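Local coordinates for thiol-disulfide isomerase and thioredoxins (Corynebacterium glutamicum, PDB 3LOR), which probably acts as a thioredoxin-fold oxidoreductase or isomerase of the redoxin family, handling thiols and disulfides, at residues K86-I89 / D90-I94. Numbering follows the deposited sequence.
Sequences KVFI and DEFGI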
loop_
_atom_site.group_PDB
_atom_site.type_symbol
_atom_site.label_atom_id
_atom_site.label_comp_id
_atom_site.label_asym_id
_atom_site.label_seq_id
_atom_site.Cartn_x
_atom_site.Cartn_y
_atom_site.Cartn_z
ATOM N N LYS A 86 2.384 28.769 0.683
ATOM C CA LYS A 86 3.763 28.764 0.305
ATOM C C LYS A 86 4.568 27.823 1.158
ATOM O O LYS A 86 5.456 27.192 0.690
ATOM C CB LYS A 86 4.327 30.146 0.366
ATOM C CG LYS A 86 4.191 30.899 -0.908
ATOM C CD LYS A 86 4.046 32.343 -0.655
ATOM C CE LYS A 86 4.348 33.117 -1.868
ATOM N NZ LYS A 86 3.934 34.498 -1.674
ATOM N N VAL A 87 4.241 27.773 2.425
ATOM C CA VAL A 87 4.807 26.823 3.353
ATOM C C VAL A 87 4.420 25.388 3.066
ATOM O O VAL A 87 5.218 24.528 3.167
ATOM C CB VAL A 87 4.492 27.165 4.804
ATOM C CG1 VAL A 87 5.092 26.170 5.678
ATOM C CG2 VAL A 87 4.984 28.507 5.141
ATOM N N PHE A 88 3.180 25.163 2.707
ATOM C CA PHE A 88 2.726 23.853 2.356
ATOM C C PHE A 88 3.499 23.352 1.167
ATOM O O PHE A 88 3.946 22.261 1.159
ATOM C CB PHE A 88 1.245 23.924 2.024
ATOM C CG PHE A 88 0.661 22.656 1.542
ATOM C CD1 PHE A 88 0.229 21.721 2.424
ATOM C CD2 PHE A 88 0.527 22.414 0.214
ATOM C CE1 PHE A 88 -0.296 20.596 2.003
ATOM C CE2 PHE A 88 -0.011 21.295 -0.207
ATOM C CZ PHE A 88 -0.426 20.374 0.693
ATOM N N ILE A 89 3.692 24.194 0.189
ATOM C CA ILE A 89 4.377 23.817 -1.011
ATOM C C ILE A 89 5.820 23.379 -0.742
ATOM O O ILE A 89 6.275 22.431 -1.284
ATOM C CB ILE A 89 4.340 24.973 -2.040
ATOM C CG1 ILE A 89 2.998 24.998 -2.767
ATOM C CG2 ILE A 89 5.419 24.836 -3.021
ATOM C CD1 ILE A 89 2.720 26.227 -3.503
ATOM N N ASP A 90 6.513 24.106 0.101
ATOM C CA ASP A 90 7.867 23.808 0.500
ATOM C C ASP A 90 8.009 22.517 1.287
ATOM O O ASP A 90 8.801 21.693 0.974
ATOM C CB ASP A 90 8.345 24.993 1.322
ATOM C CG ASP A 90 9.737 24.833 1.857
ATOM O OD1 ASP A 90 10.633 24.394 1.138
ATOM O OD2 ASP A 90 9.943 25.202 3.016
ATOM N N GLU A 91 7.163 22.351 2.281
ATOM C CA GLU A 91 7.124 21.168 3.107
ATOM C C GLU A 91 6.822 19.907 2.328
ATOM O O GLU A 91 7.385 18.897 2.574
ATOM C CB GLU A 91 6.066 21.308 4.193
ATOM C CG GLU A 91 6.320 22.309 5.270
ATOM C CD GLU A 91 7.276 21.855 6.308
ATOM O OE1 GLU A 91 7.215 22.361 7.417
ATOM O OE2 GLU A 91 8.102 21.009 6.037
ATOM N N PHE A 92 5.924 19.978 1.379
ATOM C CA PHE A 92 5.560 18.826 0.623
ATOM C C PHE A 92 6.347 18.647 -0.665
ATOM O O PHE A 92 6.121 17.762 -1.392
ATOM C CB PHE A 92 4.043 18.808 0.405
ATOM C CG PHE A 92 3.275 18.486 1.620
ATOM C CD1 PHE A 92 3.207 19.358 2.660
ATOM C CD2 PHE A 92 2.631 17.295 1.735
ATOM C CE1 PHE A 92 2.523 19.050 3.772
ATOM C CE2 PHE A 92 1.947 16.993 2.859
ATOM C CZ PHE A 92 1.897 17.866 3.873
ATOM N N GLY A 93 7.274 19.528 -0.937
ATOM C CA GLY A 93 8.048 19.481 -2.147
ATOM C C GLY A 93 7.331 19.583 -3.461
ATOM O O GLY A 93 7.734 19.002 -4.409
ATOM N N ILE A 94 6.290 20.380 -3.528
ATOM C CA ILE A 94 5.550 20.501 -4.766
ATOM C C ILE A 94 6.328 21.365 -5.733
ATOM O O ILE A 94 6.682 22.450 -5.447
ATOM C CB ILE A 94 4.158 21.086 -4.531
ATOM C CG1 ILE A 94 3.275 20.105 -3.784
ATOM C CG2 ILE A 94 3.513 21.492 -5.814
ATOM C CD1 ILE A 94 2.284 20.732 -2.993
#
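Phe-88 and Ile-89 each pass a carbonyl to the chain that follows: the last helical turn closes with Phe-92 N to Phe-88 O (3.0 Å), and the chain then breaks out through a Schellman motif in which Ile-94 N reaches back to Ile-89 O (3.0 Å). Gly-93, with its positive phi, makes the reversal, and its N bonds to Asp-90 O. One residue earlier than the Phe-92 bond, Glu-91 N meets Val-87 O almost straight (N-H...O 171°), whereas the bond from Asp-90 N to Lys-86 O is weak.

Of the side chains, Phe-88 and Phe-92 form an offset stack, centroids 4.5 Å apart and planes inclined by 24°. The overlap is toward the rims: CE1 of Phe-88 lies over one face of Phe-92, and CD1 of Phe-92 over one face of Phe-88. With CG of Phe-88 anti to its backbone N (chi1 176°) and beside the carbonyl carbon, the ring stands out from the helix where the ring of Phe-92, one turn on, can lie against it. On the CD2/CE2 side of the same ring, Ile-94 brings up its CD1 methyl, 3.7 Å from Phe-88 CE2. Ile-89 CG2 packs more loosely near Ile-94 CB, while the side chains of Val-87 and Glu-91 lie side by side, meeting through CG1 and CG.

This C-terminal turn ends helix 82-91, which links strands 65-71 and 98-101 in a beta-alpha-beta unit of the thioredoxin-like fold. Phe-92 rests on Val-46 and Ile-94 on Val-50 of helix 43-59, Phe-88 touches the loop residue Met-40, and Val-87 and Glu-91 pack on His-76 of the second subunit, so the helix end lies between helix 43-59 and the subunit interface.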